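Local coordinates for protein 6-phosphogluconolactonase (Shewanella baltica, PDB 3NWP) that probably hydrolyses 6-phosphogluconolactone to 6-phosphogluconate, the lactonase step of the pentose phosphate pathway, at residues M137-H142 and G195-S200; V42-S47 and T69-R74; E73-A78 and G174-S179. All blocks are in the same frame, centred on the assembly; numbering follows the deposited sequence.

Interaction 1: M137-H142 and G195-S200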
loop_
_atom_site.group_PDB
_atom_site.type_symbol
_atom_site.label_atom_id
_atom_site.label_comp_id
_atom_site.label_asym_id
_atom_site.label_seq_id
_atom_site.Cartn_x
_atom_site.Cartn_y
_atom_site.Cartn_z
HETATM N N MSE A 137 3.500 -4.235 -6.435
HETATM C CA MSE A 137 2.894 -5.285 -7.265
HETATM C C MSE A 137 3.862 -6.443 -7.305
HETATM O O MSE A 137 5.043 -6.281 -7.568
HETATM C CB MSE A 137 2.646 -4.756 -8.643
HETATM C CG MSE A 137 2.012 -5.739 -9.662
HETATM SE SE MSE A 137 2.089 -5.206 -11.471
HETATM C CE MSE A 137 3.929 -5.459 -11.637
ATOM N N GLY A 138 3.322 -7.657 -7.093
ATOM C CA GLY A 138 4.136 -8.858 -7.203
ATOM C C GLY A 138 4.290 -9.308 -8.652
ATOM O O GLY A 138 3.611 -8.844 -9.554
ATOM N N ASN A 139 5.216 -10.236 -8.862
ATOM C CA ASN A 139 5.431 -10.807 -10.198
ATOM C C ASN A 139 4.260 -11.630 -10.684
ATOM O O ASN A 139 4.160 -11.931 -11.892
ATOM C CB ASN A 139 6.728 -11.640 -10.226
ATOM C CG ASN A 139 7.964 -10.797 -10.145
ATOM O OD1 ASN A 139 8.012 -9.696 -10.660
ATOM N ND2 ASN A 139 8.991 -11.334 -9.491
ATOM N N ASP A 140 3.345 -11.991 -9.778
ATOM C CA ASP A 140 2.078 -12.632 -10.093
ATOM C C ASP A 140 0.902 -11.673 -10.362
ATOM O O ASP A 140 -0.230 -12.104 -10.540
ATOM C CB ASP A 140 1.677 -13.624 -8.955
ATOM C CG ASP A 140 1.427 -12.925 -7.625
ATOM O OD1 ASP A 140 1.769 -11.742 -7.503
ATOM O OD2 ASP A 140 0.968 -13.579 -6.639
ATOM N N GLY A 141 1.175 -10.358 -10.305
ATOM C CA GLY A 141 0.111 -9.365 -10.390
ATOM C C GLY A 141 -0.693 -9.037 -9.155
ATOM O O GLY A 141 -1.644 -8.262 -9.256
ATOM N N HIS A 142 -0.326 -9.623 -8.007
ATOM C CA HIS A 142 -0.979 -9.290 -6.744
ATOM C C HIS A 142 -0.588 -7.887 -6.311
ATOM O O HIS A 142 0.471 -7.374 -6.727
ATOM C CB HIS A 142 -0.689 -10.310 -5.606
ATOM C CG HIS A 142 0.512 -10.040 -4.766
ATOM N ND1 HIS A 142 1.765 -10.532 -5.058
ATOM C CD2 HIS A 142 0.634 -9.359 -3.596
ATOM C CE1 HIS A 142 2.611 -10.165 -4.104
ATOM N NE2 HIS A 142 1.950 -9.454 -3.207
ATOM N N GLY A 195 12.649 -2.387 -11.821
ATOM C CA GLY A 195 13.292 -3.467 -12.589
ATOM C C GLY A 195 12.562 -3.918 -13.815
ATOM O O GLY A 195 11.360 -3.691 -13.960
ATOM N N GLU A 196 13.289 -4.547 -14.714
ATOM C CA GLU A 196 12.713 -4.945 -15.999
ATOM C C GLU A 196 11.622 -6.001 -15.845
ATOM O O GLU A 196 10.619 -5.956 -16.571
ATOM C CB GLU A 196 13.825 -5.423 -16.936
ATOM C CG GLU A 196 14.570 -4.274 -17.582
ATOM N N GLN A 197 11.773 -6.925 -14.904
ATOM C CA GLN A 197 10.729 -7.918 -14.682
ATOM C C GLN A 197 9.397 -7.281 -14.269
ATOM O O GLN A 197 8.334 -7.607 -14.817
ATOM C CB GLN A 197 11.117 -9.013 -13.662
ATOM C CG GLN A 197 9.978 -10.009 -13.450
ATOM C CD GLN A 197 10.414 -11.260 -12.714
ATOM O OE1 GLN A 197 11.485 -11.285 -12.107
ATOM N NE2 GLN A 197 9.575 -12.296 -12.743
ATOM N N LYS A 198 9.454 -6.382 -13.291
ATOM C CA LYS A 198 8.216 -5.687 -12.885
ATOM C C LYS A 198 7.618 -4.894 -14.027
ATOM O O LYS A 198 6.378 -4.770 -14.145
ATOM C CB LYS A 198 8.480 -4.760 -11.685
ATOM C CG LYS A 198 8.728 -5.446 -10.357
ATOM C CD LYS A 198 7.566 -6.353 -9.920
ATOM C CE LYS A 198 7.830 -7.034 -8.579
ATOM N NZ LYS A 198 7.848 -6.020 -7.430
ATOM N N LEU A 199 8.451 -4.284 -14.864
ATOM C CA LEU A 199 7.891 -3.533 -16.010
ATOM C C LEU A 199 7.148 -4.516 -16.937
ATOM O O LEU A 199 6.028 -4.205 -17.393
ATOM C CB LEU A 199 8.961 -2.767 -16.792
ATOM C CG LEU A 199 8.470 -1.987 -18.015
ATOM C CD1 LEU A 199 7.622 -0.849 -17.521
ATOM C CD2 LEU A 199 9.716 -1.572 -18.852
ATOM N N SER A 200 7.741 -5.686 -17.180
ATOM C CA SER A 200 7.087 -6.692 -18.023
ATOM C C SER A 200 5.731 -7.131 -17.428
ATOM O O SER A 200 4.736 -7.231 -18.141
ATOM C CB SER A 200 8.002 -7.921 -18.178
ATOM O OG SER A 200 7.353 -8.923 -18.954
HETATM O O HOH W 1 6.388 -3.280 -6.394
HETATM O O HOH W 2 6.449 -12.967 -13.599
#
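Lys198 reaches from the first turn of helix 196-206 to the carbonyl of Met137 (selenomethionine in the crystal), passing Asn139 on the way. From CB, CG is set anti to the carbonyl carbon (chi1 -72°), and a bend at chi2 carries the chain toward 137-142. CD is the first atom to arrive, lying 3.5 Å from Asn139 OD1. CE is nearer the other segment, 3.1 Å from Met137 O. A last bend at chi4 (68°) brings NZ round to donate to Met137 O at 2.8 Å, almost end-on to the carbonyl; NZ also gives a weak bond to a water that accepts from Met137 N. The selenomethionine chain runs past the lysine in the opposite direction, and its CE ends 3.6 Å from Lys198 O. Beside this pair the amides of Asn139 and Gln197 stack, their planes 8° apart, with Gln197 NE2 3.4 Å from Asn139 CG; the side chains cross at about a right angle and share no hydrogen bond. A second water takes a weak bond from Gln197 NE2 and donates to Asn139 O. Within the type I turn Gly138-Gly141, Asp140 OD1 accepts from His142, just past the turn: from ND1, in the ring plane at 2.7 Å, and from N, which closes an Asx turn. This Gly-Asn-Asp-Gly-His loop resembles the signature that lies at the active site in relatives. It follows strand 132-135; Met137 rests on Leu191 and Leu193 of neighbouring strand 189-194, and both Met137 and Asn139 touch Val201 on helix 196-206.

Interaction 2: V42-S47 and T69-R74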
loop_
_atom_site.group_PDB
_atom_site.type_symbol
_atom_site.label_atom_id
_atom_site.label_comp_id
_atom_site.label_asym_id
_atom_site.label_seq_id
_atom_site.Cartn_x
_atom_site.Cartn_y
_atom_site.Cartn_z
ATOM N N VAL A 42 -1.195 5.275 3.641
ATOM C CA VAL A 42 -1.113 3.817 3.649
ATOM C C VAL A 42 0.136 3.478 2.890
ATOM O O VAL A 42 0.381 3.965 1.782
ATOM C CB VAL A 42 -2.314 3.191 2.956
ATOM C CG1 VAL A 42 -2.145 1.647 2.843
ATOM C CG2 VAL A 42 -3.666 3.602 3.702
ATOM N N VAL A 43 0.988 2.648 3.474
ATOM C CA VAL A 43 2.171 2.168 2.809
ATOM C C VAL A 43 2.206 0.633 2.692
ATOM O O VAL A 43 1.578 -0.074 3.509
ATOM C CB VAL A 43 3.461 2.638 3.476
ATOM C CG1 VAL A 43 3.524 4.216 3.427
ATOM C CG2 VAL A 43 3.589 2.154 4.976
ATOM N N SER A 44 2.988 0.148 1.729
ATOM C CA SER A 44 3.206 -1.254 1.512
ATOM C C SER A 44 4.616 -1.680 1.908
ATOM O O SER A 44 5.516 -0.849 2.060
ATOM C CB SER A 44 2.916 -1.606 0.044
ATOM O OG SER A 44 1.576 -1.284 -0.317
ATOM N N GLY A 45 4.783 -2.987 2.091
ATOM C CA GLY A 45 6.031 -3.578 2.586
ATOM C C GLY A 45 6.955 -4.076 1.515
ATOM O O GLY A 45 6.938 -3.620 0.361
ATOM N N GLY A 46 7.866 -4.973 1.908
ATOM C CA GLY A 46 8.855 -5.493 0.959
ATOM C C GLY A 46 10.133 -4.650 0.972
ATOM O O GLY A 46 10.233 -3.650 1.676
ATOM N N SER A 47 11.084 -5.057 0.129
ATOM C CA SER A 47 12.347 -4.335 0.001
ATOM C C SER A 47 12.228 -3.095 -0.869
ATOM O O SER A 47 12.973 -2.123 -0.658
ATOM C CB SER A 47 13.439 -5.264 -0.557
ATOM O OG SER A 47 13.024 -5.837 -1.784
ATOM N N THR A 69 -0.841 3.709 8.225
ATOM C CA THR A 69 -1.083 2.292 8.390
ATOM C C THR A 69 -0.537 1.515 7.181
ATOM O O THR A 69 0.106 2.087 6.292
ATOM C CB THR A 69 -2.562 1.975 8.696
ATOM O OG1 THR A 69 -2.671 0.622 9.201
ATOM C CG2 THR A 69 -3.503 2.164 7.498
ATOM N N LEU A 70 -0.761 0.208 7.169
ATOM C CA LEU A 70 -0.242 -0.724 6.195
ATOM C C LEU A 70 -1.313 -1.168 5.212
ATOM O O LEU A 70 -2.497 -1.345 5.573
ATOM C CB LEU A 70 0.264 -1.993 6.932
ATOM C CG LEU A 70 1.308 -1.759 8.030
ATOM C CD1 LEU A 70 1.607 -3.054 8.801
ATOM C CD2 LEU A 70 2.582 -1.178 7.410
ATOM N N ALA A 71 -0.907 -1.378 3.967
ATOM C CA ALA A 71 -1.795 -1.963 2.974
ATOM C C ALA A 71 -2.179 -3.399 3.318
ATOM O O ALA A 71 -3.262 -3.854 2.944
ATOM C CB ALA A 71 -1.180 -1.876 1.540
ATOM N N ASP A 72 -1.245 -4.079 3.966
ATOM C CA ASP A 72 -1.376 -5.504 4.327
ATOM C C ASP A 72 -0.316 -5.878 5.319
ATOM O O ASP A 72 0.645 -5.136 5.572
ATOM C CB ASP A 72 -1.330 -6.413 3.084
ATOM C CG ASP A 72 0.044 -6.522 2.449
ATOM O OD1 ASP A 72 0.739 -5.508 2.388
ATOM O OD2 ASP A 72 0.416 -7.582 1.961
ATOM N N GLU A 73 -0.492 -7.052 5.897
ATOM C CA GLU A 73 0.439 -7.519 6.905
ATOM C C GLU A 73 0.451 -9.028 6.898
ATOM O O GLU A 73 -0.527 -9.671 6.604
ATOM C CB GLU A 73 0.088 -6.952 8.290
ATOM C CG GLU A 73 0.974 -7.402 9.436
ATOM C CD GLU A 73 2.446 -7.007 9.238
ATOM O OE1 GLU A 73 3.136 -7.637 8.418
ATOM O OE2 GLU A 73 2.859 -6.013 9.916
ATOM N N ARG A 74 1.618 -9.594 7.186
ATOM C CA ARG A 74 1.761 -11.039 7.409
ATOM C C ARG A 74 1.424 -11.323 8.857
ATOM O O ARG A 74 1.811 -10.560 9.780
ATOM C CB ARG A 74 3.187 -11.475 7.109
ATOM C CG ARG A 74 3.610 -11.433 5.631
ATOM C CD ARG A 74 3.880 -10.007 5.133
ATOM N NE ARG A 74 4.397 -10.022 3.776
ATOM C CZ ARG A 74 5.643 -10.353 3.443
ATOM N NH1 ARG A 74 6.566 -10.653 4.372
ATOM N NH2 ARG A 74 5.986 -10.371 2.156
HETATM O O HOH W 3 2.967 -5.024 1.161
#
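Val43 and the Thr69-Ala71 backbone are zipped by two hydrogen bonds of a parallel pairing. Val43 N donates to Thr69 O at 3.0 Å, and Ala71 N to Val43 O at 2.8 Å. Both acceptors take a CA-H...O contact as well: Val42 CA approaches Thr69 O, and Leu70 CA lies 3.3 Å from Val43 O. On one face Val42 and Thr69 stand side by side, and Val42 CG1, anti to its backbone N (chi1 174°), reaches forward over the Leu70-Ala71 peptide to 3.5 Å from Ala71 N. Val43 and Leu70 occupy the other face. Where the strands part, Ser44 OG comes 3.4 Å from Ala71 CB, while its polar partner is Val134 O; Thr69 OG1 is likewise bonded to Arg103 O. Beyond Ser44 the segments are joined by a water that accepts from Gly45 N and donates to Asp72 OD1 at 2.6 Å, leaving OD2 to Ser145 OG. Glu73 OE1 accepts from Arg74 N through its anti lone pair, and also from Asn84 N. Together strand 39-43, helix 50-58 and strand 66-74 form a beta-alpha-beta crossover of a Rossmann-like sheet; the Ser-Gly-Gly-Ser loop 44-47, at the carboxyl end of strand 39-43, is consistent with the phosphate-binding loop of this family.

Interaction 3: E73-A78 and G174-S179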
loop_
_atom_site.group_PDB
_atom_site.type_symbol
_atom_site.label_atom_id
_atom_site.label_comp_id
_atom_site.label_asym_id
_atom_site.label_seq_id
_atom_site.Cartn_x
_atom_site.Cartn_y
_atom_site.Cartn_z
ATOM N N GLU A 73 -0.492 -7.052 5.897
ATOM C CA GLU A 73 0.439 -7.519 6.905
ATOM C C GLU A 73 0.451 -9.028 6.898
ATOM O O GLU A 73 -0.527 -9.671 6.604
ATOM C CB GLU A 73 0.088 -6.952 8.290
ATOM C CG GLU A 73 0.974 -7.402 9.436
ATOM C CD GLU A 73 2.446 -7.007 9.238
ATOM O OE1 GLU A 73 3.136 -7.637 8.418
ATOM O OE2 GLU A 73 2.859 -6.013 9.916
ATOM N N ARG A 74 1.618 -9.594 7.186
ATOM C CA ARG A 74 1.761 -11.039 7.409
ATOM C C ARG A 74 1.424 -11.323 8.857
ATOM O O ARG A 74 1.811 -10.560 9.780
ATOM C CB ARG A 74 3.187 -11.475 7.109
ATOM C CG ARG A 74 3.610 -11.433 5.631
ATOM C CD ARG A 74 3.880 -10.007 5.133
ATOM N NE ARG A 74 4.397 -10.022 3.776
ATOM C CZ ARG A 74 5.643 -10.353 3.443
ATOM N NH1 ARG A 74 6.566 -10.653 4.372
ATOM N NH2 ARG A 74 5.986 -10.371 2.156
ATOM N N TRP A 75 0.680 -12.409 9.099
ATOM C CA TRP A 75 0.243 -12.712 10.479
ATOM C C TRP A 75 1.386 -13.431 11.241
ATOM O O TRP A 75 1.388 -14.700 11.429
ATOM C CB TRP A 75 -1.087 -13.490 10.491
ATOM C CG TRP A 75 -1.816 -13.256 11.731
ATOM C CD1 TRP A 75 -1.881 -14.076 12.859
ATOM C CD2 TRP A 75 -2.561 -12.096 12.050
ATOM N NE1 TRP A 75 -2.632 -13.468 13.831
ATOM C CE2 TRP A 75 -3.064 -12.251 13.370
ATOM C CE3 TRP A 75 -2.838 -10.912 11.361
ATOM C CZ2 TRP A 75 -3.816 -11.284 13.992
ATOM C CZ3 TRP A 75 -3.585 -9.944 11.968
ATOM C CH2 TRP A 75 -4.079 -10.126 13.291
ATOM N N VAL A 76 2.367 -12.618 11.642
ATOM C CA VAL A 76 3.570 -13.030 12.317
ATOM C C VAL A 76 3.825 -11.929 13.347
ATOM O O VAL A 76 3.227 -10.839 13.262
ATOM C CB VAL A 76 4.772 -13.156 11.370
ATOM C CG1 VAL A 76 4.574 -14.262 10.257
ATOM C CG2 VAL A 76 5.119 -11.780 10.742
ATOM N N GLU A 77 4.682 -12.188 14.345
ATOM C CA GLU A 77 4.954 -11.169 15.339
ATOM C C GLU A 77 5.505 -9.908 14.682
ATOM O O GLU A 77 6.234 -9.982 13.697
ATOM C CB GLU A 77 5.974 -11.664 16.376
ATOM C CG GLU A 77 5.499 -12.847 17.224
ATOM C CD GLU A 77 4.367 -12.465 18.118
ATOM O OE1 GLU A 77 4.569 -11.536 18.930
ATOM O OE2 GLU A 77 3.285 -13.084 18.007
ATOM N N ALA A 78 5.231 -8.771 15.300
ATOM C CA ALA A 78 5.573 -7.478 14.708
ATOM C C ALA A 78 7.067 -7.182 14.719
ATOM O O ALA A 78 7.504 -6.232 14.065
ATOM C CB ALA A 78 4.776 -6.350 15.395
ATOM N N GLY A 174 -0.295 -16.480 6.671
ATOM C CA GLY A 174 -1.625 -15.881 6.692
ATOM C C GLY A 174 -1.458 -14.372 6.550
ATOM O O GLY A 174 -0.500 -13.820 7.051
ATOM N N ARG A 175 -2.468 -13.710 5.975
ATOM C CA ARG A 175 -2.402 -12.285 5.706
ATOM C C ARG A 175 -3.650 -11.582 6.200
ATOM O O ARG A 175 -4.760 -12.142 6.208
ATOM C CB ARG A 175 -2.287 -11.993 4.191
ATOM C CG ARG A 175 -1.225 -12.806 3.436
ATOM C CD ARG A 175 0.118 -12.516 3.981
ATOM N NE ARG A 175 1.193 -13.185 3.254
ATOM C CZ ARG A 175 1.919 -12.616 2.269
ATOM N NH1 ARG A 175 1.633 -11.378 1.850
ATOM N NH2 ARG A 175 2.922 -13.291 1.708
ATOM N N ILE A 176 -3.450 -10.332 6.577
ATOM C CA ILE A 176 -4.544 -9.386 6.669
ATOM C C ILE A 176 -4.281 -8.383 5.555
ATOM O O ILE A 176 -3.134 -8.068 5.234
ATOM C CB ILE A 176 -4.580 -8.770 8.058
ATOM C CG1 ILE A 176 -5.755 -7.845 8.237
ATOM C CG2 ILE A 176 -3.283 -8.065 8.398
ATOM C CD1 ILE A 176 -6.231 -7.857 9.691
ATOM N N THR A 177 -5.349 -7.916 4.955
ATOM C CA THR A 177 -5.230 -6.917 3.898
ATOM C C THR A 177 -6.288 -5.862 4.048
ATOM O O THR A 177 -7.457 -6.157 4.341
ATOM C CB THR A 177 -5.326 -7.600 2.521
ATOM O OG1 THR A 177 -4.934 -6.662 1.477
ATOM C CG2 THR A 177 -6.725 -8.129 2.189
ATOM N N LEU A 178 -5.952 -4.644 3.669
ATOM C CA LEU A 178 -7.006 -3.678 3.409
ATOM C C LEU A 178 -7.794 -4.164 2.205
ATOM O O LEU A 178 -7.287 -4.771 1.290
ATOM C CB LEU A 178 -6.448 -2.247 3.204
ATOM C CG LEU A 178 -5.695 -1.599 4.347
ATOM C CD1 LEU A 178 -5.467 -0.058 4.081
ATOM C CD2 LEU A 178 -6.309 -1.834 5.717
ATOM N N SER A 179 -9.082 -3.853 2.194
ATOM C CA SER A 179 -9.979 -4.222 1.130
ATOM C C SER A 179 -9.857 -3.298 -0.072
ATOM O O SER A 179 -9.330 -2.212 0.038
ATOM C CB SER A 179 -11.429 -4.167 1.603
ATOM O OG SER A 179 -11.765 -2.867 2.061
HETATM O O HOH W 4 1.000 -16.762 9.384
#
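Glu73 and Ile176 form an antiparallel hydrogen-bonded pair: Glu73 N donates to Ile176 O at 2.9 Å, and Ile176 N returns a bond to Glu73 O. Trp75 N continues the ladder to Gly174 O at 2.8 Å. In the Ile176 conformer described, CG1 is anti to the backbone N (chi1 -176°), which puts CG2 between the backbone N and the carbonyl carbon, where it packs 3.6 Å from Glu73 CB and meets the edge of the Trp75 ring, near its plane, 4.0 Å from CZ3. On the face opposite Glu73 and Ile176, Arg74 and Arg175 run side by side in the same direction. Arg74 NE lies 3.6 Å over one face of the Arg175 guanidinium, off-centre over it, with the two planes 56° apart. Two cations this close would be expected to repel, but both are held by other acceptors: Arg74 NH1 bonds Ala82 O, while Arg175 bonds Pro172 O through NH2 and Ser145 OG through NH1. The pairing brings an antiparallel strand into an otherwise largely parallel Rossmann-like sheet, since strand 175-178 runs against both 66-74 and 163-166. Beyond the ladder the first segment turns away sharply at Trp75, the centre of an inverse gamma turn closed by Val76 N and Arg74 O at 2.8 Å. One water joins the two segments just past the last ladder bond, donating to Trp75 O and accepting from Gly174 N at 3.0 Å. Farther out, Phe109 O holds Trp75 NE1, the indole touches Ala112 of helix 112-122, and Ala119 of the same helix meets Ile176.

How the interactions relate
From the N terminus, segment 42-47 comes first; strand 66-74 returns after helix 50-58, and interaction 2 closes that short loop. Interaction 3 opens on the end of the same strand, sharing Glu73 and Arg74, and closes a much longer excursion at 174-179. Within that excursion 137-142 opens interaction 1, which closes only at 195-200, so interactions 1 and 3 cross while 2 and 1 follow in series. In the sheet, strand 66-74 lies between 39-43 and 175-178, and a probable Ala71 O to Leu178 N bond joins interactions 2 and 3. Interaction 1, centred about 17 Å from the centre of interaction 2, ties the loop after strand 132-135 to helix 196-206.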